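Local coordinates for choline binding protein PCPA (Streptococcus pneumoniae, PDB 4CP6), which is a leucine-rich-repeat vaccine antigen of the pneumococcus, probably displayed on the cell surface by binding choline of the cell wall, at residues A[18-22]-A[23-27]; A[77-80]-A[81-84]; A[231-235]-A[236-240]; A[393-396]-A[397-400]. All coordinates share one frame; numbering follows the deposited sequence.

Interaction 1: A[18-22]-A[23-27]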
loop_
_atom_site.group_PDB
_atom_site.type_symbol
_atom_site.label_atom_id
_atom_site.label_comp_id
_atom_site.label_asym_id
_atom_site.label_seq_id
_atom_site.Cartn_x
_atom_site.Cartn_y
_atom_site.Cartn_z
ATOM N N ILE A 18 -26.591 -12.425 -24.227
ATOM C CA ILE A 18 -25.288 -12.254 -24.856
ATOM C C ILE A 18 -25.493 -11.980 -26.337
ATOM O O ILE A 18 -26.121 -12.799 -27.033
ATOM C CB ILE A 18 -24.353 -13.481 -24.667
ATOM C CG1 ILE A 18 -24.113 -13.801 -23.187
ATOM C CG2 ILE A 18 -23.015 -13.332 -25.454
ATOM C CD1 ILE A 18 -23.220 -12.774 -22.414
ATOM N N ILE A 19 -24.943 -10.854 -26.826
ATOM C CA ILE A 19 -24.936 -10.482 -28.239
ATOM C C ILE A 19 -23.484 -10.597 -28.682
ATOM O O ILE A 19 -22.601 -10.020 -28.043
ATOM C CB ILE A 19 -25.488 -9.058 -28.474
ATOM C CG1 ILE A 19 -26.945 -8.937 -27.984
ATOM C CG2 ILE A 19 -25.346 -8.662 -29.960
ATOM C CD1 ILE A 19 -27.382 -7.507 -27.772
ATOM N N GLN A 20 -23.218 -11.388 -29.730
ATOM C CA GLN A 20 -21.859 -11.568 -30.215
ATOM C C GLN A 20 -21.754 -10.987 -31.596
ATOM O O GLN A 20 -22.518 -11.387 -32.485
ATOM C CB GLN A 20 -21.439 -13.044 -30.203
ATOM C CG GLN A 20 -19.989 -13.245 -30.639
ATOM C CD GLN A 20 -19.578 -14.690 -30.624
ATOM O OE1 GLN A 20 -19.733 -15.385 -29.626
ATOM N NE2 GLN A 20 -18.985 -15.159 -31.717
ATOM N N GLN A 21 -20.852 -10.020 -31.780
ATOM C CA GLN A 21 -20.619 -9.352 -33.066
ATOM C C GLN A 21 -19.132 -9.201 -33.281
ATOM O O GLN A 21 -18.432 -8.720 -32.376
ATOM C CB GLN A 21 -21.304 -7.978 -33.114
ATOM C CG GLN A 21 -22.823 -8.047 -32.978
ATOM C CD GLN A 21 -23.486 -6.707 -33.193
ATOM O OE1 GLN A 21 -22.828 -5.674 -33.384
ATOM N NE2 GLN A 21 -24.813 -6.706 -33.218
ATOM N N ASN A 22 -18.636 -9.623 -34.472
ATOM C CA ASN A 22 -17.221 -9.572 -34.841
ATOM C C ASN A 22 -16.325 -10.201 -33.754
ATOM O O ASN A 22 -15.294 -9.643 -33.383
ATOM C CB ASN A 22 -16.808 -8.143 -35.219
ATOM C CG ASN A 22 -15.434 -7.998 -35.837
ATOM O OD1 ASN A 22 -14.691 -7.064 -35.516
ATOM N ND2 ASN A 22 -15.049 -8.921 -36.717
ATOM N N ASN A 23 -16.767 -11.347 -33.215
ATOM C CA ASN A 23 -16.063 -12.131 -32.196
ATOM C C ASN A 23 -15.784 -11.350 -30.894
ATOM O O ASN A 23 -14.770 -11.569 -30.213
ATOM C CB ASN A 23 -14.805 -12.790 -32.761
ATOM C CG ASN A 23 -15.150 -13.972 -33.638
ATOM O OD1 ASN A 23 -15.386 -15.090 -33.166
ATOM N ND2 ASN A 23 -15.263 -13.740 -34.927
ATOM N N ILE A 24 -16.722 -10.460 -30.544
ATOM C CA ILE A 24 -16.725 -9.750 -29.266
ATOM C C ILE A 24 -18.109 -10.031 -28.677
ATOM O O ILE A 24 -19.130 -9.779 -29.342
ATOM C CB ILE A 24 -16.431 -8.230 -29.375
ATOM C CG1 ILE A 24 -15.014 -7.974 -29.957
ATOM C CG2 ILE A 24 -16.588 -7.538 -27.994
ATOM C CD1 ILE A 24 -14.612 -6.488 -30.194
ATOM N N LYS A 25 -18.156 -10.505 -27.430
ATOM C CA LYS A 25 -19.413 -10.735 -26.738
ATOM C C LYS A 25 -19.770 -9.505 -25.920
ATOM O O LYS A 25 -18.879 -8.887 -25.317
ATOM C CB LYS A 25 -19.314 -11.947 -25.803
ATOM C CG LYS A 25 -19.200 -13.257 -26.561
ATOM C CD LYS A 25 -18.973 -14.430 -25.612
ATOM C CE LYS A 25 -18.975 -15.774 -26.318
ATOM N NZ LYS A 25 -17.837 -15.894 -27.275
ATOM N N TYR A 26 -21.054 -9.169 -25.885
ATOM C CA TYR A 26 -21.640 -8.073 -25.124
ATOM C C TYR A 26 -22.799 -8.635 -24.319
ATOM O O TYR A 26 -23.527 -9.506 -24.815
ATOM C CB TYR A 26 -22.174 -6.982 -26.055
ATOM C CG TYR A 26 -21.121 -6.404 -26.962
ATOM C CD1 TYR A 26 -20.836 -6.990 -28.193
ATOM C CD2 TYR A 26 -20.434 -5.246 -26.613
ATOM C CE1 TYR A 26 -19.892 -6.441 -29.052
ATOM C CE2 TYR A 26 -19.460 -4.707 -27.450
ATOM C CZ TYR A 26 -19.216 -5.288 -28.685
ATOM O OH TYR A 26 -18.254 -4.746 -29.507
ATOM N N LYS A 27 -22.998 -8.148 -23.090
ATOM C CA LYS A 27 -24.101 -8.634 -22.283
ATOM C C LYS A 27 -25.037 -7.484 -21.966
ATOM O O LYS A 27 -24.579 -6.437 -21.540
ATOM C CB LYS A 27 -23.556 -9.318 -21.009
ATOM C CG LYS A 27 -24.617 -9.908 -20.103
ATOM C CD LYS A 27 -23.983 -10.674 -18.967
ATOM C CE LYS A 27 -25.029 -11.192 -18.018
ATOM N NZ LYS A 27 -24.462 -12.214 -17.097
HETATM O O HOH W 1 -18.987 -13.199 -34.010
HETATM O O HOH W 2 -18.122 -5.862 -31.999
#
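Ile19 and Tyr26 face each other as a hydrogen-bonded pair of a two-residue beta hairpin, in which strand 18-21 turns through Asn22 and Asn23 into the strand that starts at Ile24. Both turn residues have positive phi, the left-handed helical backbone that a type I' turn uses to reverse the chain so sharply. The face that carries Ile19, Gln21, Ile24 and Tyr26 is the close-packed one. There the edge of the tyrosine ring lies against Ile19 O, 3.5 Å from CD1, while Ile64 of strand 63-66 touches Ile19, Gln21 and Tyr26, and the Gln21 amide reaches on to Thr65 O. Tyr26 N and Ile19 N each bond to the other residue's carbonyl oxygen at 2.8 Å, which fixes the register beneath this packing.

The face of Ile18, Gln20, Lys25 and Lys27 is looser and more exposed. Ile18 CD1 lies across the start of the Lys27 chain, 3.7 Å from CB, and Ile18 CG2 reaches Lys25 CB. Gln20 and Lys25 run side by side; the glutamine is extended, with CG anti to its backbone N (chi1 -177°), whereas the lysine bends at its last torsion (65°) and brings its ammonium back to the amide. Lys25 NZ donates to Gln20 OE1 over 3.1 Å from above the carbonyl plane, and a water accepts from both Gln20 NE2 and Asn23 N.

Interaction 2: A[77-80]-A[81-84]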
loop_
_atom_site.group_PDB
_atom_site.type_symbol
_atom_site.label_atom_id
_atom_site.label_comp_id
_atom_site.label_asym_id
_atom_site.label_seq_id
_atom_site.Cartn_x
_atom_site.Cartn_y
_atom_site.Cartn_z
ATOM N N ALA A 77 -16.736 -5.086 -18.969
ATOM C CA ALA A 77 -17.012 -6.190 -18.060
ATOM C C ALA A 77 -15.746 -6.714 -17.388
ATOM O O ALA A 77 -14.650 -6.627 -17.948
ATOM C CB ALA A 77 -17.677 -7.323 -18.819
ATOM N N SER A 78 -15.907 -7.378 -16.225
ATOM C CA SER A 78 -14.778 -8.018 -15.588
ATOM C C SER A 78 -14.110 -8.974 -16.598
ATOM O O SER A 78 -14.805 -9.704 -17.338
ATOM C CB SER A 78 -15.228 -8.834 -14.387
ATOM O OG SER A 78 -15.776 -7.943 -13.435
ATOM N N GLN A 79 -12.766 -8.993 -16.621
ATOM C CA GLN A 79 -11.940 -9.839 -17.488
ATOM C C GLN A 79 -12.005 -9.478 -18.968
ATOM O O GLN A 79 -11.238 -10.053 -19.725
ATOM C CB GLN A 79 -12.303 -11.349 -17.325
ATOM C CG GLN A 79 -12.458 -11.848 -15.877
ATOM C CD GLN A 79 -11.177 -11.833 -15.080
ATOM O OE1 GLN A 79 -10.067 -11.796 -15.629
ATOM N NE2 GLN A 79 -11.299 -11.792 -13.769
ATOM N N ALA A 80 -12.856 -8.517 -19.393
ATOM C CA ALA A 80 -13.012 -8.290 -20.843
ATOM C C ALA A 80 -11.719 -8.016 -21.580
ATOM O O ALA A 80 -11.490 -8.580 -22.663
ATOM C CB ALA A 80 -14.012 -7.177 -21.104
ATOM N N PHE A 81 -10.868 -7.154 -21.013
ATOM C CA PHE A 81 -9.600 -6.840 -21.648
ATOM C C PHE A 81 -8.432 -7.291 -20.782
ATOM O O PHE A 81 -7.358 -6.677 -20.753
ATOM C CB PHE A 81 -9.532 -5.380 -22.098
ATOM C CG PHE A 81 -10.606 -5.105 -23.119
ATOM C CD1 PHE A 81 -10.542 -5.675 -24.401
ATOM C CD2 PHE A 81 -11.705 -4.329 -22.802
ATOM C CE1 PHE A 81 -11.552 -5.456 -25.335
ATOM C CE2 PHE A 81 -12.731 -4.126 -23.738
ATOM C CZ PHE A 81 -12.649 -4.695 -25.000
ATOM N N SER A 82 -8.643 -8.404 -20.075
ATOM C CA SER A 82 -7.558 -8.947 -19.293
ATOM C C SER A 82 -6.619 -9.742 -20.194
ATOM O O SER A 82 -7.034 -10.273 -21.250
ATOM C CB SER A 82 -8.074 -9.834 -18.169
ATOM O OG SER A 82 -8.772 -10.923 -18.737
ATOM N N TYR A 83 -5.382 -9.839 -19.777
ATOM C CA TYR A 83 -4.380 -10.601 -20.489
ATOM C C TYR A 83 -3.990 -11.712 -19.569
ATOM O O TYR A 83 -3.563 -11.472 -18.426
ATOM C CB TYR A 83 -3.154 -9.750 -20.887
ATOM C CG TYR A 83 -2.031 -10.625 -21.398
ATOM C CD1 TYR A 83 -2.006 -11.051 -22.728
ATOM C CD2 TYR A 83 -1.131 -11.222 -20.511
ATOM C CE1 TYR A 83 -1.027 -11.936 -23.185
ATOM C CE2 TYR A 83 -0.201 -12.173 -20.943
ATOM C CZ TYR A 83 -0.147 -12.519 -22.284
ATOM O OH TYR A 83 0.800 -13.429 -22.715
ATOM N N TYR A 84 -4.108 -12.932 -20.094
ATOM C CA TYR A 84 -3.679 -14.148 -19.424
ATOM C C TYR A 84 -2.904 -15.021 -20.377
ATOM O O TYR A 84 -3.300 -15.204 -21.529
ATOM C CB TYR A 84 -4.863 -14.959 -18.892
ATOM C CG TYR A 84 -5.589 -14.276 -17.770
ATOM C CD1 TYR A 84 -5.117 -14.353 -16.461
ATOM C CD2 TYR A 84 -6.812 -13.656 -17.988
ATOM C CE1 TYR A 84 -5.801 -13.739 -15.413
ATOM C CE2 TYR A 84 -7.516 -13.065 -16.949
ATOM C CZ TYR A 84 -7.001 -13.090 -15.665
ATOM O OH TYR A 84 -7.703 -12.483 -14.659
#
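Gln79 O is gripped by Ser82, whose N donates to it over 3.1 Å and whose OG, in one of two conformers of the serine, donates over 2.8 Å; the hydroxyl bond is therefore less certain than the amide bond. Both donors approach from the same face of the carbonyl plane, but not equally. The amide stands well above that plane, whereas the hydroxyl is tilted only 25° from it. In this conformer OG sits between the serine's own backbone N and carbonyl carbon (chi1 62°), the crowded position, which turns the hydroxyl back over the chain. The amide bond closes a type I turn from Gln79 to Ser82.

A second turn precedes it and overlaps it. Ala80 N bonds to Ala77 O across a type II turn, in which Gln79 supplies the third residue with a positive phi. These consecutive turns begin the loop that leaves strand 69-76, which pairs in parallel with strand 106-107 of the leucine-rich-repeat fold, and backbone bonds from Gln79 to Lys110 and from Phe81 to Gly111 lay the loop against the chain that follows strand 106-107.

Further along, the Gln79 side chain bends at chi2 (-66°) and brings its amide to Tyr84. Tyr84 OH donates to Gln79 OE1 over 2.6 Å, from close to the amide plane, and the oxygen lies in the ring plane at the tyrosine's edge, 3.1 Å from CE2. The tyrosine ring also stacks with that of His113. The Phe81 ring lies with one face over Ala80 O, which is 3.5 Å from CD1, and its other contacts include Ile60 and Val40.

Interaction 3: A[231-235]-A[236-240]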
loop_
_atom_site.group_PDB
_atom_site.type_symbol
_atom_site.label_atom_id
_atom_site.label_comp_id
_atom_site.label_asym_id
_atom_site.label_seq_id
_atom_site.Cartn_x
_atom_site.Cartn_y
_atom_site.Cartn_z
ATOM N N LEU A 231 3.039 13.063 2.515
ATOM C CA LEU A 231 1.586 13.144 2.572
ATOM C C LEU A 231 1.059 13.027 3.994
ATOM O O LEU A 231 1.366 12.058 4.691
ATOM C CB LEU A 231 0.989 12.053 1.678
ATOM C CG LEU A 231 -0.525 11.944 1.627
ATOM C CD1 LEU A 231 -1.162 13.151 0.929
ATOM C CD2 LEU A 231 -0.914 10.679 0.865
ATOM N N PHE A 232 0.233 14.001 4.414
ATOM C CA PHE A 232 -0.412 14.063 5.702
ATOM C C PHE A 232 -1.906 14.285 5.521
ATOM O O PHE A 232 -2.358 14.762 4.470
ATOM C CB PHE A 232 0.088 15.306 6.464
ATOM C CG PHE A 232 1.501 15.253 6.996
ATOM C CD1 PHE A 232 2.575 15.590 6.185
ATOM C CD2 PHE A 232 1.751 14.828 8.291
ATOM C CE1 PHE A 232 3.878 15.568 6.684
ATOM C CE2 PHE A 232 3.056 14.804 8.788
ATOM C CZ PHE A 232 4.110 15.151 7.969
ATOM N N SER A 233 -2.650 14.071 6.589
ATOM C CA SER A 233 -4.013 14.597 6.668
ATOM C C SER A 233 -3.865 16.139 6.739
ATOM O O SER A 233 -2.824 16.651 7.167
ATOM C CB SER A 233 -4.726 14.110 7.921
ATOM O OG SER A 233 -4.002 14.418 9.111
ATOM N N LYS A 234 -4.890 16.891 6.296
ATOM C CA LYS A 234 -4.807 18.348 6.302
ATOM C C LYS A 234 -4.389 18.925 7.676
ATOM O O LYS A 234 -3.570 19.854 7.740
ATOM C CB LYS A 234 -6.166 18.901 5.853
ATOM C CG LYS A 234 -6.222 20.415 5.749
ATOM C CD LYS A 234 -5.619 20.914 4.484
ATOM C CE LYS A 234 -5.871 22.394 4.351
ATOM N NZ LYS A 234 -5.291 22.918 3.098
ATOM N N ASP A 235 -4.900 18.329 8.759
ATOM C CA ASP A 235 -4.583 18.792 10.123
ATOM C C ASP A 235 -3.218 18.294 10.662
ATOM O O ASP A 235 -2.847 18.642 11.792
ATOM C CB ASP A 235 -5.728 18.438 11.082
ATOM C CG ASP A 235 -5.985 16.942 11.307
ATOM O OD1 ASP A 235 -5.116 16.115 10.936
ATOM O OD2 ASP A 235 -7.057 16.596 11.835
ATOM N N LYS A 236 -2.464 17.515 9.844
ATOM C CA LYS A 236 -1.125 16.994 10.165
ATOM C C LYS A 236 -1.130 16.024 11.345
ATOM O O LYS A 236 -0.044 15.646 11.803
ATOM C CB LYS A 236 -0.096 18.128 10.345
ATOM C CG LYS A 236 0.174 18.882 9.026
ATOM C CD LYS A 236 0.790 20.281 9.241
ATOM C CE LYS A 236 2.237 20.299 9.700
ATOM N NZ LYS A 236 3.174 19.864 8.633
ATOM N N THR A 237 -2.318 15.533 11.774
ATOM C CA THR A 237 -2.353 14.526 12.834
ATOM C C THR A 237 -1.943 13.152 12.325
ATOM O O THR A 237 -1.516 12.314 13.126
ATOM C CB THR A 237 -3.708 14.453 13.513
ATOM O OG1 THR A 237 -4.721 14.012 12.588
ATOM C CG2 THR A 237 -4.076 15.770 14.191
ATOM N N GLN A 238 -2.097 12.903 11.010
ATOM C CA GLN A 238 -1.747 11.600 10.434
ATOM C C GLN A 238 -0.668 11.796 9.420
ATOM O O GLN A 238 -0.882 12.528 8.443
ATOM C CB GLN A 238 -2.982 10.922 9.775
ATOM C CG GLN A 238 -4.203 10.803 10.704
ATOM C CD GLN A 238 -5.446 10.296 10.033
ATOM O OE1 GLN A 238 -6.395 11.048 9.779
ATOM N NE2 GLN A 238 -5.501 8.992 9.820
ATOM N N LEU A 239 0.495 11.148 9.604
ATOM C CA LEU A 239 1.518 11.118 8.578
ATOM C C LEU A 239 1.154 9.862 7.783
ATOM O O LEU A 239 1.269 8.733 8.287
ATOM C CB LEU A 239 2.942 11.080 9.170
ATOM C CG LEU A 239 4.054 11.303 8.165
ATOM C CD1 LEU A 239 5.363 11.694 8.900
ATOM C CD2 LEU A 239 4.276 10.065 7.237
ATOM N N ILE A 240 0.640 10.076 6.558
ATOM C CA ILE A 240 0.120 8.977 5.766
ATOM C C ILE A 240 1.230 8.279 4.984
ATOM O O ILE A 240 1.290 7.046 4.983
ATOM C CB ILE A 240 -1.010 9.478 4.837
ATOM C CG1 ILE A 240 -2.162 10.070 5.680
ATOM C CG2 ILE A 240 -1.549 8.337 3.920
ATOM C CD1 ILE A 240 -3.221 10.820 4.863
HETATM O O HOH W 3 -7.882 13.958 10.964
#
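Phe232 and Leu239 are a non-hydrogen-bonded pair in the beta hairpin formed by strands 230-233 and 238-241, which are joined through a type I turn from Ser233 to Lys236. The backbone bonds come first: Ile240 N to Leu231 O and Ser233 N to Gln238 O bracket that pair, and Lys236 N donates to Ser233 O at 2.8 Å to close the turn.

Apolar contacts lie on two sides of the hairpin. The Phe232 ring puts CE2 3.7 Å from Leu239 CG and CZ near Leu239 CD1, with Tyr251 touching both residues. On the other side Leu231 CD2 reaches Ile240 CG2, and Phe224 of the preceding strand touches both.

One cation-pi contact joins the turn to the strand. Two bends in a row near the tip of Lys236 (chi3 72°, chi4 71°) fold its chain back, so that NZ stands over the face of the Phe232 ring, 4.8 Å from its centroid and 10° off the normal.

The polar side-chain bonds tie the turn together. Ser233 OG accepts from Gln238 N and donates to Asp235, linking strand to turn. Three donors converge on Asp235 OD1. Ser233 OG meets Asp235 OD1 nearly along the C-O axis at 2.7 Å. From above the carboxylate plane, Thr237 N reaches Asp235 OD1 at 3.0 Å. Thr237 OG1 also comes from above the plane, 2.7 Å from Asp235 OD1. The other oxygen, Asp235 OD2, accepts from a water at 2.9 Å.

Interaction 4: A[393-396]-A[397-400]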
loop_
_atom_site.group_PDB
_atom_site.type_symbol
_atom_site.label_atom_id
_atom_site.label_comp_id
_atom_site.label_asym_id
_atom_site.label_seq_id
_atom_site.Cartn_x
_atom_site.Cartn_y
_atom_site.Cartn_z
ATOM N N VAL A 393 18.751 -6.428 34.211
ATOM C CA VAL A 393 17.440 -6.352 34.865
ATOM C C VAL A 393 17.561 -5.693 36.248
ATOM O O VAL A 393 18.675 -5.535 36.751
ATOM C CB VAL A 393 16.732 -7.725 34.953
ATOM C CG1 VAL A 393 16.560 -8.346 33.560
ATOM C CG2 VAL A 393 17.486 -8.691 35.870
ATOM N N THR A 394 16.421 -5.335 36.859
ATOM C CA THR A 394 16.440 -4.596 38.123
ATOM C C THR A 394 16.339 -5.472 39.343
ATOM O O THR A 394 16.607 -4.979 40.439
ATOM C CB THR A 394 15.305 -3.542 38.141
ATOM O OG1 THR A 394 14.059 -4.227 38.095
ATOM C CG2 THR A 394 15.431 -2.526 37.011
ATOM N N SER A 395 15.904 -6.740 39.211
ATOM C CA SER A 395 15.752 -7.589 40.397
ATOM C C SER A 395 16.028 -9.045 40.124
ATOM O O SER A 395 15.925 -9.499 38.981
ATOM C CB SER A 395 14.332 -7.474 40.939
ATOM O OG SER A 395 13.381 -8.106 40.088
ATOM N N GLU A 396 16.271 -9.810 41.193
ATOM C CA GLU A 396 16.431 -11.254 41.104
ATOM C C GLU A 396 15.120 -11.896 40.628
ATOM O O GLU A 396 15.191 -12.866 39.879
ATOM C CB GLU A 396 16.872 -11.843 42.462
ATOM C CG GLU A 396 18.342 -11.586 42.781
ATOM C CD GLU A 396 19.389 -12.188 41.856
ATOM O OE1 GLU A 396 19.131 -13.252 41.250
ATOM O OE2 GLU A 396 20.499 -11.617 41.779
ATOM N N HIS A 397 13.925 -11.351 41.005
ATOM C CA HIS A 397 12.645 -11.910 40.549
ATOM C C HIS A 397 12.536 -11.796 39.025
ATOM O O HIS A 397 12.175 -12.775 38.369
ATOM C CB HIS A 397 11.429 -11.254 41.212
ATOM C CG HIS A 397 10.121 -11.756 40.673
ATOM N ND1 HIS A 397 9.777 -13.098 40.749
ATOM C CD2 HIS A 397 9.149 -11.096 39.994
ATOM C CE1 HIS A 397 8.591 -13.202 40.170
ATOM N NE2 HIS A 397 8.169 -12.022 39.707
ATOM N N ILE A 398 12.877 -10.630 38.457
ATOM C CA ILE A 398 12.803 -10.506 36.993
ATOM C C ILE A 398 13.802 -11.469 36.306
ATOM O O ILE A 398 13.449 -12.099 35.310
ATOM C CB ILE A 398 12.918 -9.043 36.582
ATOM C CG1 ILE A 398 11.614 -8.343 37.014
ATOM C CG2 ILE A 398 13.146 -8.902 35.046
ATOM C CD1 ILE A 398 11.648 -6.793 36.990
ATOM N N LYS A 399 15.002 -11.684 36.899
ATOM C CA LYS A 399 15.944 -12.672 36.386
ATOM C C LYS A 399 15.282 -14.062 36.436
ATOM O O LYS A 399 15.415 -14.830 35.481
ATOM C CB LYS A 399 17.256 -12.632 37.222
ATOM C CG LYS A 399 18.237 -13.743 36.881
ATOM C CD LYS A 399 19.630 -13.441 37.423
ATOM C CE LYS A 399 20.619 -14.526 37.074
ATOM N NZ LYS A 399 22.002 -14.042 37.320
ATOM N N ASP A 400 14.575 -14.390 37.539
ATOM C CA ASP A 400 13.904 -15.695 37.658
ATOM C C ASP A 400 12.850 -15.866 36.579
ATOM O O ASP A 400 12.703 -16.945 35.998
ATOM C CB ASP A 400 13.239 -15.870 39.038
ATOM C CG ASP A 400 14.196 -15.916 40.213
ATOM O OD1 ASP A 400 15.396 -16.194 39.995
ATOM O OD2 ASP A 400 13.736 -15.697 41.350
HETATM O O HOH W 4 22.283 -12.714 39.916
HETATM O O HOH W 5 17.998 -15.216 39.845
#
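Val393 lays its CG1 methyl against CG2 of Ile398, 3.8 Å away, the two side chains running antiparallel as they pass. Ile398 is buried; its CD1 meets Thr394 OG1 at 3.7 Å, a hydroxyl whose hydrogen bond goes to Asn371 O.

Between these residues the helix begins with an N-cap. Ser395 holds OG between its backbone N and its carbonyl carbon (chi1 71°), where it accepts from Ile398 N at 3.0 Å along a nearly straight N-H line (167°). The side chain thus serves an amide of the first turn, which precedes the regular i to i-4 bonds. Lys399 N to Ser395 O and Asp400 N to Glu396 O then start the regular helical bonding.

The outer side is bridged by water. Glu396 and Lys399 run side by side, but their charged ends are 4.9 Å apart from OE1 to NZ. One water donates to Glu396 OE2 and accepts from Lys399 NZ; a second donates to both Glu396 OE1 and Asp400 OD1, and probably eases the like charges of the two carboxylates.

The short helix 396-405 follows strand 390-393 and leads on through a loop to 412-414, an edge strand of a parallel sheet. Val393, Glu396 and Lys399 all touch Val414 on that strand, the lysine also bonds to Ile412 O, and Ile398 rests on Phe376.

How the interactions relate
The four contacts follow one another along the chain; none nests in or crosses another, and each is a local closure. Interaction 1 closes the first hairpin, at the N-terminal end, and interaction 2 closes two turns after strand 69-76. Their centres are about 14 Å apart and their nearest atoms about 6 Å, so they do not touch, but strands 35-40 and 69-76 connect their surroundings within one mixed sheet. Interaction 3 turns a hairpin midway along the elongated molecule, where strands 230-233 and 238-241 lead into the parallel strands of the second repeat region. Interaction 4 starts the helix near the C-terminal end, its centre about 76 Å from that of interaction 1.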